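Local atomic coordinates of nisin biosynthesis protein nisC (PDB entry 2G0D), a protein that catalyses the zinc-dependent cyclisation that closes the thioether (lanthionine and methyllanthionine) rings of the lantibiotic nisin. Residues 119-124 / 159-164; 291-296 / 338-343; 330-335 / 399-404. One frame throughout, in Å; residues are numbered along the deposited sequence.

Contact 1. Residues 119-124 / 159-164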
loop_
_atom_site.group_PDB
_atom_site.type_symbol
_atom_site.label_atom_id
_atom_site.label_comp_id
_atom_site.label_asym_id
_atom_site.label_seq_id
_atom_site.Cartn_x
_atom_site.Cartn_y
_atom_site.Cartn_z
ATOM N N GLU A 119 18.015 -10.450 7.857
ATOM C CA GLU A 119 17.761 -11.299 9.026
ATOM C C GLU A 119 16.424 -12.042 8.889
ATOM O O GLU A 119 16.333 -13.212 9.214
ATOM C CB GLU A 119 17.817 -10.454 10.310
ATOM C CG GLU A 119 17.630 -11.192 11.635
ATOM C CD GLU A 119 18.616 -12.351 11.862
ATOM O OE1 GLU A 119 19.729 -12.363 11.290
ATOM O OE2 GLU A 119 18.258 -13.262 12.628
ATOM N N LYS A 120 15.394 -11.370 8.375
ATOM C CA LYS A 120 14.099 -12.027 8.153
ATOM C C LYS A 120 14.157 -13.189 7.147
ATOM O O LYS A 120 13.561 -14.251 7.369
ATOM C CB LYS A 120 13.052 -11.017 7.702
ATOM C CG LYS A 120 11.630 -11.521 7.833
ATOM C CD LYS A 120 11.183 -11.513 9.293
ATOM C CE LYS A 120 9.658 -11.416 9.418
ATOM N NZ LYS A 120 9.242 -11.729 10.830
ATOM N N ILE A 121 14.856 -12.973 6.037
ATOM C CA ILE A 121 14.925 -13.985 4.982
ATOM C C ILE A 121 15.680 -15.230 5.491
ATOM O O ILE A 121 15.249 -16.362 5.260
ATOM C CB ILE A 121 15.498 -13.414 3.653
ATOM C CG1 ILE A 121 14.553 -12.323 3.132
ATOM C CG2 ILE A 121 15.696 -14.545 2.608
ATOM C CD1 ILE A 121 15.025 -11.572 1.916
ATOM N N GLU A 122 16.764 -14.992 6.218
ATOM C CA GLU A 122 17.557 -16.054 6.881
ATOM C C GLU A 122 16.790 -17.012 7.799
ATOM O O GLU A 122 16.986 -18.231 7.734
ATOM C CB GLU A 122 18.708 -15.431 7.670
ATOM C CG GLU A 122 19.953 -15.180 6.836
ATOM C CD GLU A 122 20.697 -16.465 6.478
ATOM O OE1 GLU A 122 20.262 -17.559 6.907
ATOM O OE2 GLU A 122 21.720 -16.379 5.760
ATOM N N GLY A 123 15.939 -16.467 8.661
ATOM C CA GLY A 123 15.199 -17.286 9.637
ATOM C C GLY A 123 13.795 -17.651 9.179
ATOM O O GLY A 123 12.966 -18.104 9.975
ATOM N N PHE A 124 13.528 -17.455 7.893
ATOM C CA PHE A 124 12.221 -17.754 7.326
ATOM C C PHE A 124 11.955 -19.270 7.275
ATOM O O PHE A 124 12.758 -20.032 6.750
ATOM C CB PHE A 124 12.082 -17.121 5.935
ATOM C CG PHE A 124 10.799 -17.463 5.236
ATOM C CD1 PHE A 124 9.613 -16.836 5.589
ATOM C CD2 PHE A 124 10.780 -18.405 4.222
ATOM C CE1 PHE A 124 8.426 -17.144 4.948
ATOM C CE2 PHE A 124 9.592 -18.716 3.572
ATOM C CZ PHE A 124 8.411 -18.078 3.939
ATOM N N LYS A 159 17.706 -5.535 -3.031
ATOM C CA LYS A 159 16.525 -5.510 -3.911
ATOM C C LYS A 159 16.336 -6.845 -4.597
ATOM O O LYS A 159 15.241 -7.403 -4.591
ATOM C CB LYS A 159 16.642 -4.387 -4.923
ATOM C CG LYS A 159 16.263 -3.018 -4.331
ATOM C CD LYS A 159 16.650 -1.865 -5.291
ATOM C CE LYS A 159 16.399 -0.533 -4.605
ATOM N NZ LYS A 159 16.733 0.610 -5.464
ATOM N N ILE A 160 17.439 -7.381 -5.126
ATOM C CA ILE A 160 17.446 -8.646 -5.847
ATOM C C ILE A 160 17.147 -9.825 -4.913
ATOM O O ILE A 160 16.412 -10.750 -5.284
ATOM C CB ILE A 160 18.782 -8.781 -6.625
ATOM C CG1 ILE A 160 18.694 -7.923 -7.894
ATOM C CG2 ILE A 160 19.132 -10.239 -6.942
ATOM C CD1 ILE A 160 20.051 -7.333 -8.300
ATOM N N LEU A 161 17.698 -9.762 -3.699
ATOM C CA LEU A 161 17.439 -10.747 -2.649
ATOM C C LEU A 161 15.950 -10.832 -2.320
ATOM O O LEU A 161 15.402 -11.935 -2.242
ATOM C CB LEU A 161 18.241 -10.419 -1.371
ATOM C CG LEU A 161 18.141 -11.416 -0.205
ATOM C CD1 LEU A 161 19.088 -12.623 -0.407
ATOM C CD2 LEU A 161 18.438 -10.704 1.127
ATOM N N ILE A 162 15.309 -9.680 -2.116
ATOM C CA ILE A 162 13.845 -9.603 -1.871
ATOM C C ILE A 162 13.033 -10.092 -3.094
ATOM O O ILE A 162 12.106 -10.912 -2.972
ATOM C CB ILE A 162 13.397 -8.149 -1.557
ATOM C CG1 ILE A 162 13.919 -7.692 -0.191
ATOM C CG2 ILE A 162 11.893 -8.002 -1.617
ATOM C CD1 ILE A 162 13.864 -6.183 0.014
ATOM N N ILE A 163 13.385 -9.581 -4.270
ATOM C CA ILE A 163 12.719 -9.969 -5.525
ATOM C C ILE A 163 12.768 -11.489 -5.739
ATOM O O ILE A 163 11.732 -12.110 -6.031
ATOM C CB ILE A 163 13.302 -9.200 -6.731
ATOM C CG1 ILE A 163 12.725 -7.775 -6.786
ATOM C CG2 ILE A 163 13.027 -9.928 -8.098
ATOM C CD1 ILE A 163 13.649 -6.797 -7.496
ATOM N N ASN A 164 13.952 -12.085 -5.566
ATOM C CA ASN A 164 14.103 -13.543 -5.720
ATOM C C ASN A 164 13.301 -14.306 -4.676
ATOM O O ASN A 164 12.655 -15.308 -4.993
ATOM C CB ASN A 164 15.575 -13.971 -5.642
ATOM C CG ASN A 164 16.344 -13.709 -6.923
ATOM O OD1 ASN A 164 15.785 -13.287 -7.936
ATOM N ND2 ASN A 164 17.655 -13.959 -6.879
#

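Contact 2. Residues 291-296 / 338-343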
loop_
_atom_site.group_PDB
_atom_site.type_symbol
_atom_site.label_atom_id
_atom_site.label_comp_id
_atom_site.label_asym_id
_atom_site.label_seq_id
_atom_site.Cartn_x
_atom_site.Cartn_y
_atom_site.Cartn_z
ATOM N N GLY A 291 1.036 -4.910 -14.381
ATOM C CA GLY A 291 1.402 -6.090 -15.207
ATOM C C GLY A 291 1.320 -5.785 -16.691
ATOM O O GLY A 291 2.264 -6.066 -17.455
ATOM N N GLY A 292 0.210 -5.177 -17.099
ATOM C CA GLY A 292 -0.017 -4.789 -18.488
ATOM C C GLY A 292 1.005 -3.812 -19.035
ATOM O O GLY A 292 1.459 -3.955 -20.185
ATOM N N LEU A 293 1.354 -2.804 -18.238
ATOM C CA LEU A 293 2.387 -1.848 -18.642
ATOM C C LEU A 293 3.772 -2.500 -18.601
ATOM O O LEU A 293 4.550 -2.303 -19.533
ATOM C CB LEU A 293 2.354 -0.550 -17.827
ATOM C CG LEU A 293 1.040 0.262 -17.887
ATOM C CD1 LEU A 293 1.008 1.348 -16.769
ATOM C CD2 LEU A 293 0.768 0.868 -19.265
ATOM N N ALA A 294 4.063 -3.287 -17.555
ATOM C CA ALA A 294 5.378 -3.962 -17.429
ATOM C C ALA A 294 5.641 -5.034 -18.492
ATOM O O ALA A 294 6.785 -5.187 -18.935
ATOM C CB ALA A 294 5.553 -4.572 -16.042
ATOM N N LEU A 295 4.597 -5.794 -18.842
ATOM C CA LEU A 295 4.656 -6.898 -19.828
ATOM C C LEU A 295 4.266 -6.447 -21.256
ATOM O O LEU A 295 4.278 -7.249 -22.198
ATOM C CB LEU A 295 3.754 -8.075 -19.359
ATOM C CG LEU A 295 4.128 -8.727 -18.008
ATOM C CD1 LEU A 295 3.077 -9.698 -17.491
ATOM C CD2 LEU A 295 5.490 -9.467 -18.097
ATOM N N ASP A 296 3.966 -5.160 -21.416
ATOM C CA ASP A 296 3.499 -4.608 -22.691
ATOM C C ASP A 296 2.315 -5.428 -23.261
ATOM O O ASP A 296 2.320 -5.881 -24.404
ATOM C CB ASP A 296 4.656 -4.455 -23.701
ATOM C CG ASP A 296 4.282 -3.583 -24.902
ATOM O OD1 ASP A 296 3.359 -2.741 -24.769
ATOM O OD2 ASP A 296 4.918 -3.736 -25.978
ATOM N N LYS A 338 -5.756 7.739 -14.221
ATOM C CA LYS A 338 -5.851 8.917 -15.088
ATOM C C LYS A 338 -4.467 9.508 -15.388
ATOM O O LYS A 338 -4.161 9.825 -16.526
ATOM C CB LYS A 338 -6.751 9.975 -14.444
ATOM C CG LYS A 338 -7.019 11.168 -15.336
ATOM C CD LYS A 338 -7.776 12.258 -14.620
ATOM C CE LYS A 338 -8.004 13.439 -15.553
ATOM N NZ LYS A 338 -9.002 13.109 -16.613
ATOM N N ARG A 339 -3.647 9.647 -14.344
ATOM C CA ARG A 339 -2.261 10.085 -14.448
ATOM C C ARG A 339 -1.429 9.220 -15.422
ATOM O O ARG A 339 -0.650 9.762 -16.194
ATOM C CB ARG A 339 -1.603 10.060 -13.054
ATOM C CG ARG A 339 -0.243 10.789 -12.963
ATOM C CD ARG A 339 -0.066 11.485 -11.586
ATOM N NE ARG A 339 -0.375 10.500 -10.603
ATOM C CZ ARG A 339 -1.474 10.456 -9.858
ATOM N NH1 ARG A 339 -2.397 11.414 -9.876
ATOM N NH2 ARG A 339 -1.619 9.420 -9.075
ATOM N N LEU A 340 -1.565 7.890 -15.367
ATOM C CA LEU A 340 -0.709 7.029 -16.212
ATOM C C LEU A 340 -1.256 6.831 -17.643
ATOM O O LEU A 340 -0.486 6.756 -18.594
ATOM C CB LEU A 340 -0.426 5.676 -15.548
ATOM C CG LEU A 340 0.338 5.672 -14.202
ATOM C CD1 LEU A 340 0.548 4.257 -13.695
ATOM C CD2 LEU A 340 1.664 6.426 -14.276
ATOM N N LEU A 341 -2.583 6.796 -17.773
ATOM C CA LEU A 341 -3.269 6.431 -19.020
ATOM C C LEU A 341 -3.937 7.613 -19.725
ATOM O O LEU A 341 -4.310 7.524 -20.901
ATOM C CB LEU A 341 -4.301 5.326 -18.735
ATOM C CG LEU A 341 -3.763 4.030 -18.084
ATOM C CD1 LEU A 341 -4.834 2.933 -18.055
ATOM C CD2 LEU A 341 -2.556 3.509 -18.822
ATOM N N ASN A 342 -4.087 8.726 -19.011
ATOM C CA ASN A 342 -4.844 9.856 -19.528
ATOM C C ASN A 342 -6.260 9.444 -19.883
ATOM O O ASN A 342 -6.859 9.969 -20.815
ATOM C CB ASN A 342 -4.139 10.500 -20.725
ATOM C CG ASN A 342 -2.745 10.974 -20.379
ATOM O OD1 ASN A 342 -1.752 10.562 -21.007
ATOM N ND2 ASN A 342 -2.651 11.830 -19.360
ATOM N N THR A 343 -6.790 8.491 -19.123
ATOM C CA THR A 343 -8.166 8.059 -19.307
ATOM C C THR A 343 -9.123 9.054 -18.662
ATOM O O THR A 343 -8.799 9.639 -17.640
ATOM C CB THR A 343 -8.404 6.645 -18.743
ATOM O OG1 THR A 343 -9.780 6.311 -18.900
ATOM C CG2 THR A 343 -8.044 6.560 -17.238
#

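Contact 3. Residues 330-335 / 399-404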
loop_
_atom_site.group_PDB
_atom_site.type_symbol
_atom_site.label_atom_id
_atom_site.label_comp_id
_atom_site.label_asym_id
_atom_site.label_seq_id
_atom_site.Cartn_x
_atom_site.Cartn_y
_atom_site.Cartn_z
ATOM N N LEU A 330 -10.360 4.233 -3.272
ATOM C CA LEU A 330 -10.884 4.014 -4.650
ATOM C C LEU A 330 -10.608 5.227 -5.530
ATOM O O LEU A 330 -10.097 5.125 -6.641
ATOM C CB LEU A 330 -12.401 3.751 -4.560
ATOM C CG LEU A 330 -12.831 2.267 -4.503
ATOM C CD1 LEU A 330 -12.243 1.567 -3.288
ATOM C CD2 LEU A 330 -14.361 2.067 -4.572
ATOM N N ILE A 331 -10.948 6.400 -5.012
ATOM C CA ILE A 331 -10.706 7.646 -5.706
ATOM C C ILE A 331 -9.217 7.847 -6.065
ATOM O O ILE A 331 -8.880 8.215 -7.192
ATOM C CB ILE A 331 -11.331 8.843 -4.892
ATOM C CG1 ILE A 331 -12.866 8.777 -4.963
ATOM C CG2 ILE A 331 -10.857 10.212 -5.392
ATOM C CD1 ILE A 331 -13.500 9.002 -6.386
ATOM N N GLU A 332 -8.327 7.588 -5.122
ATOM C CA GLU A 332 -6.915 7.775 -5.374
ATOM C C GLU A 332 -6.337 6.819 -6.419
ATOM O O GLU A 332 -5.379 7.166 -7.148
ATOM C CB GLU A 332 -6.097 7.699 -4.074
ATOM C CG GLU A 332 -4.676 8.232 -4.297
ATOM C CD GLU A 332 -4.620 9.752 -4.478
ATOM O OE1 GLU A 332 -5.595 10.423 -4.073
ATOM O OE2 GLU A 332 -3.598 10.289 -4.995
ATOM N N ILE A 333 -6.878 5.600 -6.435
ATOM C CA ILE A 333 -6.573 4.653 -7.499
ATOM C C ILE A 333 -7.031 5.164 -8.879
ATOM O O ILE A 333 -6.267 5.068 -9.846
ATOM C CB ILE A 333 -7.182 3.274 -7.201
ATOM C CG1 ILE A 333 -6.546 2.679 -5.940
ATOM C CG2 ILE A 333 -6.955 2.342 -8.394
ATOM C CD1 ILE A 333 -7.420 1.626 -5.239
ATOM N N CYS A 334 -8.258 5.702 -8.971
ATOM C CA CYS A 334 -8.728 6.319 -10.219
ATOM C C CYS A 334 -7.812 7.457 -10.654
ATOM O O CYS A 334 -7.565 7.652 -11.841
ATOM C CB CYS A 334 -10.137 6.889 -10.065
ATOM S SG CYS A 334 -11.417 5.667 -9.718
ATOM N N SER A 335 -7.337 8.230 -9.692
ATOM C CA SER A 335 -6.513 9.368 -10.011
ATOM C C SER A 335 -5.156 8.876 -10.576
ATOM O O SER A 335 -4.576 9.497 -11.489
ATOM C CB SER A 335 -6.336 10.223 -8.762
ATOM O OG SER A 335 -5.573 11.361 -9.056
ATOM N N LEU A 399 0.809 3.070 -0.949
ATOM C CA LEU A 399 -0.408 2.480 -1.524
ATOM C C LEU A 399 -0.136 1.755 -2.824
ATOM O O LEU A 399 -1.067 1.316 -3.488
ATOM C CB LEU A 399 -1.455 3.579 -1.760
ATOM C CG LEU A 399 -2.055 4.275 -0.528
ATOM C CD1 LEU A 399 -3.089 5.348 -0.937
ATOM C CD2 LEU A 399 -2.714 3.267 0.384
ATOM N N LEU A 400 1.143 1.643 -3.191
ATOM C CA LEU A 400 1.579 1.085 -4.491
ATOM C C LEU A 400 0.965 1.840 -5.647
ATOM O O LEU A 400 0.561 1.251 -6.671
ATOM C CB LEU A 400 1.268 -0.427 -4.637
ATOM C CG LEU A 400 1.657 -1.417 -3.525
ATOM C CD1 LEU A 400 1.339 -2.866 -3.971
ATOM C CD2 LEU A 400 3.123 -1.278 -3.041
ATOM N N LEU A 401 0.919 3.154 -5.504
ATOM C CA LEU A 401 0.476 4.026 -6.585
ATOM C C LEU A 401 1.737 4.675 -7.087
ATOM O O LEU A 401 2.324 5.521 -6.407
ATOM C CB LEU A 401 -0.537 5.051 -6.079
ATOM C CG LEU A 401 -1.764 4.421 -5.429
ATOM C CD1 LEU A 401 -2.749 5.498 -4.850
ATOM C CD2 LEU A 401 -2.503 3.415 -6.378
ATOM N N PHE A 402 2.178 4.228 -8.265
ATOM C CA PHE A 402 3.522 4.507 -8.759
ATOM C C PHE A 402 3.457 5.534 -9.901
ATOM O O PHE A 402 3.291 5.163 -11.075
ATOM C CB PHE A 402 4.139 3.188 -9.254
ATOM C CG PHE A 402 4.267 2.113 -8.184
ATOM C CD1 PHE A 402 4.900 2.387 -6.953
ATOM C CD2 PHE A 402 3.830 0.804 -8.439
ATOM C CE1 PHE A 402 5.050 1.392 -5.961
ATOM C CE2 PHE A 402 3.961 -0.203 -7.467
ATOM C CZ PHE A 402 4.615 0.083 -6.227
ATOM N N ASP A 403 3.574 6.821 -9.529
ATOM C CA ASP A 403 3.500 7.956 -10.446
ATOM C C ASP A 403 4.627 7.934 -11.452
ATOM O O ASP A 403 4.485 8.505 -12.539
ATOM C CB ASP A 403 3.566 9.305 -9.712
ATOM C CG ASP A 403 2.282 9.646 -8.956
ATOM O OD1 ASP A 403 1.295 8.846 -8.978
ATOM O OD2 ASP A 403 2.285 10.719 -8.301
ATOM N N ASP A 404 5.724 7.260 -11.097
ATOM C CA ASP A 404 6.921 7.128 -11.959
ATOM C C ASP A 404 6.965 5.858 -12.802
ATOM O O ASP A 404 7.989 5.578 -13.443
ATOM C CB ASP A 404 8.193 7.188 -11.101
ATOM C CG ASP A 404 8.293 6.014 -10.104
ATOM O OD1 ASP A 404 7.247 5.442 -9.697
ATOM O OD2 ASP A 404 9.426 5.671 -9.701
#

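Contact 1. Residues 119-124 / 159-164
I121 and L161 meet with no ring or amide between them. The flat groups of the two segments turn to other partners: the ring of F124 packs edge-to-face with F165, and the amide of N164 is occupied through OD1, which is hydrogen-bonded to N225 ND2. What joins the segments is aliphatic. I121 and L161 reach toward each other tip to tip, and the closest atoms are the methyls I121 CD1 and L161 CD2, at 3.6 Å, a close methyl-to-methyl touch. The same CD1 of I121 lies 3.8 Å from L161 CG, so it rests against the fork of the leucine as well as on one prong. Each chain is extended to its partner: I121 carries CD1 at the far end of a straight CG1 branch (chi2 174°), while L161 sets CG opposite its own backbone N (chi1 -176°). I162 takes a smaller share, the end of I121 coming within 4.4 Å of the backbone when CD1 is measured to I162 CA. These two isoleucines also have the nearest CA atoms, 8.2 Å apart, and the buried surface is a modest 113 Å². The position of I121 is near the end of its helix, since G123 already departs from helical angles and its N makes a weak bond to E119 O. The contact thus ties the C-terminal end of helix 100-122 to helix 156-168. Helix 140-147 packs against both, L140 touching I121 while L144 and L147 touch I162, and helix 131-134 lies beside K120 and F124 through D133.

Contact 2. Residues 291-296 / 338-343
Two helices of the alpha toroid, 281-294 and 327-341, come together near their C-terminal ends, where L293 of the first faces L340 and L341 of the second. The leucine fork of L293 splits between its neighbours. Its CD1 meets L340 CD1 at 4.3 Å, and its CD2 lies 4.3 Å from L341 CD2, so each methyl has its own partner and both touches are loose. The CA–CB bond of L340 is aimed at helix 281-294. L341 starts out less directly, and its far end does the approaching, with CG beside the backbone N (chi1 -57°). In this mainly helical ring the two segments touch through leucine side chains, the CA atoms of L293 and L340 staying 9.7 Å apart, and the chain leaves both helices close by: D296 and N342 are the first residues beyond helical angles, each with positive phi. N342 N still bonds to K338 O at 2.7 Å. Helix 298-314 borders the leucines, V301 touching both L293 and L341, and E305 also touching L341. F405, from the C-terminal loop, packs on L293 and on L340, while L289 and Y290 of helix 281-294 add further contacts to L341 and L340 respectively.

Contact 3. Residues 330-335 / 399-404
From its CB outward, E332 first passes L401 and only then turns polar. CB lies 4.1 Å from L401 CD1. CG, set opposite the backbone N (chi1 -166°), comes to 3.4 Å from that same CD1, a tight approach for two carbons. At CG the chain bends (chi2 72°), and the carboxylate beyond it serves another partner: OE2 forms a salt bridge with R396 NE. The methylenes of this buried glutamate thus act as apolar surface while its charge is met by the arginine. R396 also bridges to D403 OD2 through NH2, which probably eases the proximity of the two acids, E332 OE2 standing 6.5 Å from D403 OD1. L401 is the common element, its fork spanning two successive residues of helix 327-341: CD1 sits on E332, crossing it obliquely, and CD2 reaches I333 CG1 at 4.1 Å, with those two side chains at about a right angle. In the alpha-toroid fold this is a loop from the C-terminal part of the chain plugged against a helix that begins just after the zinc ligands C324 and H325; the side chain of I333 is about 11 Å from the metal. The loop is held on both sides of L401 by one hydroxyl, Y290 OH being hydrogen-bonded to L400 O and to F402 N. One face of the F402 ring lies against L400 C, 3.9 Å above the plane, and the ring stacks with Y217. L286 of helix 281-294 packs on both I333 and L401.

Contacts 2 and 3 are neighbours, 12 Å apart between centres, and share helix 327-341, which presents L340 and L341 to helix 281-294 and E332 and I333 to the loop 399-404. They also touch directly: R339 NE and D403 OD1 form a salt bridge of 2.9 Å, and L340 CD2 lies 3.8 Å from F402 O. Contact 1 belongs to another part of the ring, its centre 29 Å from that of contact 2 and 27 Å from that of contact 3, with nearest atoms about 12 and 10 Å away. Contact 3, the buried one, has the I333 side chain about 11 Å from the zinc held by C278, C324 and H325, but gives no ligand; contact 2 lies at the surface.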